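Local coordinates for protein transcription termination factor NusA (Planctomyces limnophilus, PDB 4MTN) that probably takes part in both transcription termination and antitermination, binding the core RNA polymerase and nascent RNA, at residues A132-P137 with V169-A174; Q107-I112 with A155-V160. All blocks are in the same frame, centred on the assembly; numbering follows the deposited sequence.

Contact 1 (A132-P137 with V169-A174); sequences AEAILP and VVLSRA
The parallel strand pair of the S1 domain's five-stranded OB-type sheet joins strand 133-137 to the end of strand 167-172. I135 bonds to the neighbouring strand on both sides of V170. I135 N donates to V169 O at 3.0 Å, nearly along the C=O axis, and I135 O accepts from L171 N at 3.1 Å, in the carbonyl plane and almost straight (168°). V170 CA-H also points at I135 O. The two strand segments cross at -45°. On the face shared by A134 and V169, the CB atoms of these residues meet at 3.8 Å. L171, with CG beside its own backbone N, brings CD1 to 3.9 Å from A134 CB; V127 and V157 of the flanking strands also touch its side chain. An alanine at L171 would probably loosen this buried face, since the branch that meets A134, V127 and V157 would be gone. On the other face, that of I135 and V170, the V170 methyls part: CG2 meets I135 CD1 at 3.8 Å, while CG1 lies against P137 CD. Beyond the ladder, L136 CD2 rests on R173 CG at 3.9 Å, and the R173 guanidinium runs on to a salt bridge with E145 and a hydrogen bond to R154 O. A parallel pairing of strands three and five, joining the 1-2-3 meander to the 4-5 hairpin, is characteristic of the OB fold.

Contact 2 (Q107-I112 with A155-V160); sequences QLRGQI and AVVLEV
With CG beside the backbone N (chi1 -72°), an extended chi2 and a bend at chi3 (55°), the R109 side chain runs out along strand 152-162 and brings NE to L158 O. The bond from R109 NE to L158 O is 2.9 Å long and nearly straight (169°); the oxygen lies in the guanidinium plane, whereas NE stands above the plane of the carbonyl. The opposite charge of E159 is near but not in contact. The backbone of 107-112 is folded by a type II turn from L108 to Q111, closed by Q111 N to L108 O. G110 occupies its third position with a positive phi, where a CB would collide with the carbonyl O of R109. The turn thereby aims G110 N at V157 O, at 2.9 Å and in the carbonyl plane. One residue later Q111 O accepts V157 N at 3.2 Å, so V157 is held through both its N-H and its C=O. I112 then enters a non-hydrogen-bonded antiparallel pair with V156, in which I112 CA-H approaches A155 O. I112 CG1 and V156 CG1, each beside its own backbone N, meet at 4.0 Å as the side chains cross obliquely. V157 CB lies 3.8 Å from L108 O. At L158 and E159, which both face V170, the strand forms a classic beta bulge. The loop 107-112 leads from helix 87-105 into strand 112-120; helix 176-186 meets I112 through R181 and L182 and V156 through F178, while strand 167-172 flanks 155-160.

Overall arrangement
Contacts 1 and 2 have centres about 9 Å apart and share one mixed sheet of the S1 domain. Along the chain their segments alternate: 107-112, 132-137, 155-160, 169-174. Strands 152-162 and 167-172 are antiparallel neighbours, so the contacts touch directly: L158 N lies 2.7 Å from V170 O, and S172 N 2.8 Å from V156 O, both probable hydrogen bonds. Across the sheet, contact 1 joins the third strand to the fifth, and contact 2 brings the entry to the first strand against the fourth, where the sheet closes on itself. Between them they involve four of the five strands of this OB-type domain, a fold consistent with the RNA binding of NusA.

Contact 1 (A132-P137 with V169-A174)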
loop_
_atom_site.group_PDB
_atom_site.type_symbol
_atom_site.label_atom_id
_atom_site.label_comp_id
_atom_site.label_asym_id
_atom_site.label_seq_id
_atom_site.Cartn_x
_atom_site.Cartn_y
_atom_site.Cartn_z
ATOM N N ALA A 132 -17.024 -14.239 -5.673
ATOM C CA ALA A 132 -16.520 -14.711 -4.390
ATOM C C ALA A 132 -16.685 -13.640 -3.318
ATOM O O ALA A 132 -16.912 -12.471 -3.628
ATOM C CB ALA A 132 -15.061 -15.120 -4.510
ATOM N N GLU A 133 -16.578 -14.045 -2.057
ATOM C CA GLU A 133 -16.678 -13.108 -0.944
ATOM C C GLU A 133 -15.331 -12.453 -0.654
ATOM O O GLU A 133 -14.316 -13.133 -0.507
ATOM C CB GLU A 133 -17.197 -13.817 0.311
ATOM C CG GLU A 133 -18.606 -14.374 0.176
ATOM C CD GLU A 133 -19.667 -13.289 0.135
ATOM O OE1 GLU A 133 -19.375 -12.150 0.557
ATOM O OE2 GLU A 133 -20.795 -13.576 -0.319
ATOM N N ALA A 134 -15.331 -11.127 -0.577
ATOM C CA ALA A 134 -14.123 -10.376 -0.258
ATOM C C ALA A 134 -14.266 -9.711 1.105
ATOM O O ALA A 134 -15.375 -9.389 1.531
ATOM C CB ALA A 134 -13.840 -9.341 -1.331
ATOM N N ILE A 135 -13.146 -9.509 1.791
ATOM C CA ILE A 135 -13.185 -8.891 3.109
ATOM C C ILE A 135 -12.491 -7.531 3.127
ATOM O O ILE A 135 -11.459 -7.334 2.483
ATOM C CB ILE A 135 -12.552 -9.806 4.184
ATOM C CG1 ILE A 135 -11.136 -10.233 3.785
ATOM C CG2 ILE A 135 -13.426 -11.028 4.423
ATOM C CD1 ILE A 135 -10.033 -9.431 4.453
ATOM N N LEU A 136 -13.081 -6.596 3.862
ATOM C CA LEU A 136 -12.481 -5.288 4.083
ATOM C C LEU A 136 -12.124 -5.135 5.561
ATOM O O LEU A 136 -13.007 -4.960 6.400
ATOM C CB LEU A 136 -13.437 -4.180 3.637
ATOM C CG LEU A 136 -13.017 -2.726 3.861
ATOM C CD1 LEU A 136 -11.759 -2.395 3.078
ATOM C CD2 LEU A 136 -14.150 -1.781 3.482
ATOM N N PRO A 137 -10.824 -5.205 5.883
ATOM C CA PRO A 137 -10.345 -5.102 7.266
ATOM C C PRO A 137 -10.396 -3.674 7.808
ATOM O O PRO A 137 -10.507 -2.730 7.027
ATOM C CB PRO A 137 -8.900 -5.598 7.171
ATOM C CG PRO A 137 -8.495 -5.301 5.772
ATOM C CD PRO A 137 -9.729 -5.477 4.935
ATOM N N VAL A 169 -9.711 -12.371 -1.008
ATOM C CA VAL A 169 -9.593 -11.080 -1.675
ATOM C C VAL A 169 -9.739 -9.943 -0.668
ATOM O O VAL A 169 -10.814 -9.735 -0.106
ATOM C CB VAL A 169 -10.647 -10.913 -2.785
ATOM C CG1 VAL A 169 -10.442 -9.595 -3.515
ATOM C CG2 VAL A 169 -10.582 -12.080 -3.759
ATOM N N VAL A 170 -8.650 -9.215 -0.441
ATOM C CA VAL A 170 -8.644 -8.109 0.511
ATOM C C VAL A 170 -8.843 -6.774 -0.200
ATOM O O VAL A 170 -8.117 -6.455 -1.143
ATOM C CB VAL A 170 -7.327 -8.065 1.310
ATOM C CG1 VAL A 170 -7.337 -6.905 2.296
ATOM C CG2 VAL A 170 -7.099 -9.385 2.030
ATOM N N LEU A 171 -9.825 -5.994 0.245
ATOM C CA LEU A 171 -10.073 -4.699 -0.375
ATOM C C LEU A 171 -9.544 -3.552 0.480
ATOM O O LEU A 171 -9.123 -3.758 1.618
ATOM C CB LEU A 171 -11.572 -4.515 -0.616
ATOM C CG LEU A 171 -12.317 -5.718 -1.198
ATOM C CD1 LEU A 171 -13.819 -5.491 -1.140
ATOM C CD2 LEU A 171 -11.866 -5.995 -2.625
ATOM N N SER A 172 -9.570 -2.343 -0.073
ATOM C CA SER A 172 -9.260 -1.141 0.692
ATOM C C SER A 172 -10.030 0.068 0.169
ATOM O O SER A 172 -10.070 0.297 -1.039
ATOM C CB SER A 172 -7.757 -0.859 0.651
ATOM O OG SER A 172 -7.430 0.280 1.428
ATOM N N ARG A 173 -10.645 0.838 1.061
ATOM C CA ARG A 173 -11.105 2.170 0.682
ATOM C C ARG A 173 -10.125 3.234 1.171
ATOM O O ARG A 173 -10.265 4.413 0.851
ATOM C CB ARG A 173 -12.503 2.445 1.233
ATOM C CG ARG A 173 -13.456 1.266 1.135
ATOM C CD ARG A 173 -14.803 1.691 0.578
ATOM N NE ARG A 173 -15.234 2.991 1.083
ATOM C CZ ARG A 173 -16.081 3.792 0.443
ATOM N NH1 ARG A 173 -16.581 3.427 -0.731
ATOM N NH2 ARG A 173 -16.422 4.960 0.969
ATOM N N ALA A 174 -9.133 2.804 1.947
ATOM C CA ALA A 174 -8.175 3.722 2.555
ATOM C C ALA A 174 -6.896 3.884 1.737
ATOM O O ALA A 174 -6.069 4.750 2.032
ATOM C CB ALA A 174 -7.834 3.257 3.961
#

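Contact 2 (Q107-I112 with A155-V160)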
loop_
_atom_site.group_PDB
_atom_site.type_symbol
_atom_site.label_atom_id
_atom_site.label_comp_id
_atom_site.label_asym_id
_atom_site.label_seq_id
_atom_site.Cartn_x
_atom_site.Cartn_y
_atom_site.Cartn_z
ATOM N N GLN A 107 -4.777 -9.852 -10.911
ATOM C CA GLN A 107 -4.417 -8.873 -11.929
ATOM C C GLN A 107 -5.154 -7.558 -11.693
ATOM O O GLN A 107 -4.861 -6.546 -12.328
ATOM C CB GLN A 107 -4.736 -9.404 -13.329
ATOM C CG GLN A 107 -4.210 -10.798 -13.610
ATOM C CD GLN A 107 -4.491 -11.249 -15.031
ATOM O OE1 GLN A 107 -4.290 -10.495 -15.983
ATOM N NE2 GLN A 107 -4.964 -12.481 -15.182
ATOM N N LEU A 108 -6.115 -7.587 -10.776
ATOM C CA LEU A 108 -6.971 -6.437 -10.511
ATOM C C LEU A 108 -6.472 -5.566 -9.361
ATOM O O LEU A 108 -7.172 -4.654 -8.929
ATOM C CB LEU A 108 -8.400 -6.901 -10.224
ATOM C CG LEU A 108 -9.145 -7.520 -11.407
ATOM C CD1 LEU A 108 -10.580 -7.847 -11.029
ATOM C CD2 LEU A 108 -9.100 -6.585 -12.605
ATOM N N ARG A 109 -5.287 -5.867 -8.840
ATOM C CA ARG A 109 -4.735 -5.103 -7.723
ATOM C C ARG A 109 -4.617 -3.617 -8.054
ATOM O O ARG A 109 -4.025 -3.237 -9.064
ATOM C CB ARG A 109 -3.370 -5.660 -7.309
ATOM C CG ARG A 109 -3.445 -7.001 -6.601
ATOM C CD ARG A 109 -2.127 -7.365 -5.933
ATOM N NE ARG A 109 -1.665 -6.320 -5.024
ATOM C CZ ARG A 109 -0.555 -5.611 -5.205
ATOM N NH1 ARG A 109 0.215 -5.843 -6.259
ATOM N NH2 ARG A 109 -0.209 -4.678 -4.330
ATOM N N GLY A 110 -5.192 -2.785 -7.191
ATOM C CA GLY A 110 -5.185 -1.348 -7.390
ATOM C C GLY A 110 -6.389 -0.862 -8.175
ATOM O O GLY A 110 -6.540 0.336 -8.408
ATOM N N GLN A 111 -7.250 -1.791 -8.579
ATOM C CA GLN A 111 -8.413 -1.455 -9.397
ATOM C C GLN A 111 -9.716 -1.519 -8.610
ATOM O O GLN A 111 -9.878 -2.355 -7.722
ATOM C CB GLN A 111 -8.499 -2.384 -10.609
ATOM C CG GLN A 111 -7.357 -2.219 -11.588
ATOM C CD GLN A 111 -7.339 -0.844 -12.223
ATOM O OE1 GLN A 111 -8.388 -0.272 -12.518
ATOM N NE2 GLN A 111 -6.144 -0.302 -12.427
ATOM N N ILE A 112 -10.646 -0.634 -8.955
ATOM C CA ILE A 112 -11.940 -0.569 -8.287
ATOM C C ILE A 112 -12.794 -1.795 -8.588
ATOM O O ILE A 112 -12.951 -2.189 -9.743
ATOM C CB ILE A 112 -12.723 0.702 -8.693
ATOM C CG1 ILE A 112 -12.134 1.934 -8.007
ATOM C CG2 ILE A 112 -14.195 0.571 -8.330
ATOM C CD1 ILE A 112 -12.916 3.206 -8.265
ATOM N N ALA A 155 -14.504 -0.545 -3.778
ATOM C CA ALA A 155 -13.164 -0.292 -3.268
ATOM C C ALA A 155 -12.128 -0.883 -4.216
ATOM O O ALA A 155 -12.478 -1.473 -5.238
ATOM C CB ALA A 155 -13.005 -0.874 -1.872
ATOM N N VAL A 156 -10.853 -0.727 -3.875
ATOM C CA VAL A 156 -9.780 -1.275 -4.695
ATOM C C VAL A 156 -9.245 -2.558 -4.076
ATOM O O VAL A 156 -9.243 -2.715 -2.854
ATOM C CB VAL A 156 -8.622 -0.272 -4.883
ATOM C CG1 VAL A 156 -9.090 0.931 -5.684
ATOM C CG2 VAL A 156 -8.049 0.155 -3.541
ATOM N N VAL A 157 -8.807 -3.484 -4.921
ATOM C CA VAL A 157 -8.268 -4.741 -4.427
ATOM C C VAL A 157 -6.854 -4.511 -3.924
ATOM O O VAL A 157 -5.971 -4.121 -4.687
ATOM C CB VAL A 157 -8.258 -5.827 -5.518
ATOM C CG1 VAL A 157 -7.589 -7.090 -5.001
ATOM C CG2 VAL A 157 -9.673 -6.118 -5.991
ATOM N N LEU A 158 -6.647 -4.748 -2.631
ATOM C CA LEU A 158 -5.348 -4.509 -2.015
ATOM C C LEU A 158 -4.367 -5.637 -2.304
ATOM O O LEU A 158 -3.233 -5.395 -2.714
ATOM C CB LEU A 158 -5.500 -4.325 -0.505
ATOM C CG LEU A 158 -4.216 -3.924 0.218
ATOM C CD1 LEU A 158 -3.672 -2.630 -0.359
ATOM C CD2 LEU A 158 -4.457 -3.789 1.710
ATOM N N GLU A 159 -4.811 -6.870 -2.091
ATOM C CA GLU A 159 -3.980 -8.035 -2.360
ATOM C C GLU A 159 -4.835 -9.278 -2.568
ATOM O O GLU A 159 -5.982 -9.336 -2.126
ATOM C CB GLU A 159 -2.986 -8.268 -1.220
ATOM C CG GLU A 159 -3.622 -8.702 0.086
ATOM C CD GLU A 159 -2.594 -9.141 1.109
ATOM O OE1 GLU A 159 -1.384 -9.039 0.814
ATOM O OE2 GLU A 159 -2.995 -9.588 2.205
ATOM N N VAL A 160 -4.270 -10.272 -3.245
ATOM C CA VAL A 160 -4.970 -11.526 -3.488
ATOM C C VAL A 160 -4.076 -12.705 -3.132
ATOM O O VAL A 160 -3.007 -12.886 -3.717
ATOM C CB VAL A 160 -5.425 -11.660 -4.955
ATOM C CG1 VAL A 160 -6.200 -12.952 -5.152
ATOM C CG2 VAL A 160 -6.274 -10.471 -5.364
#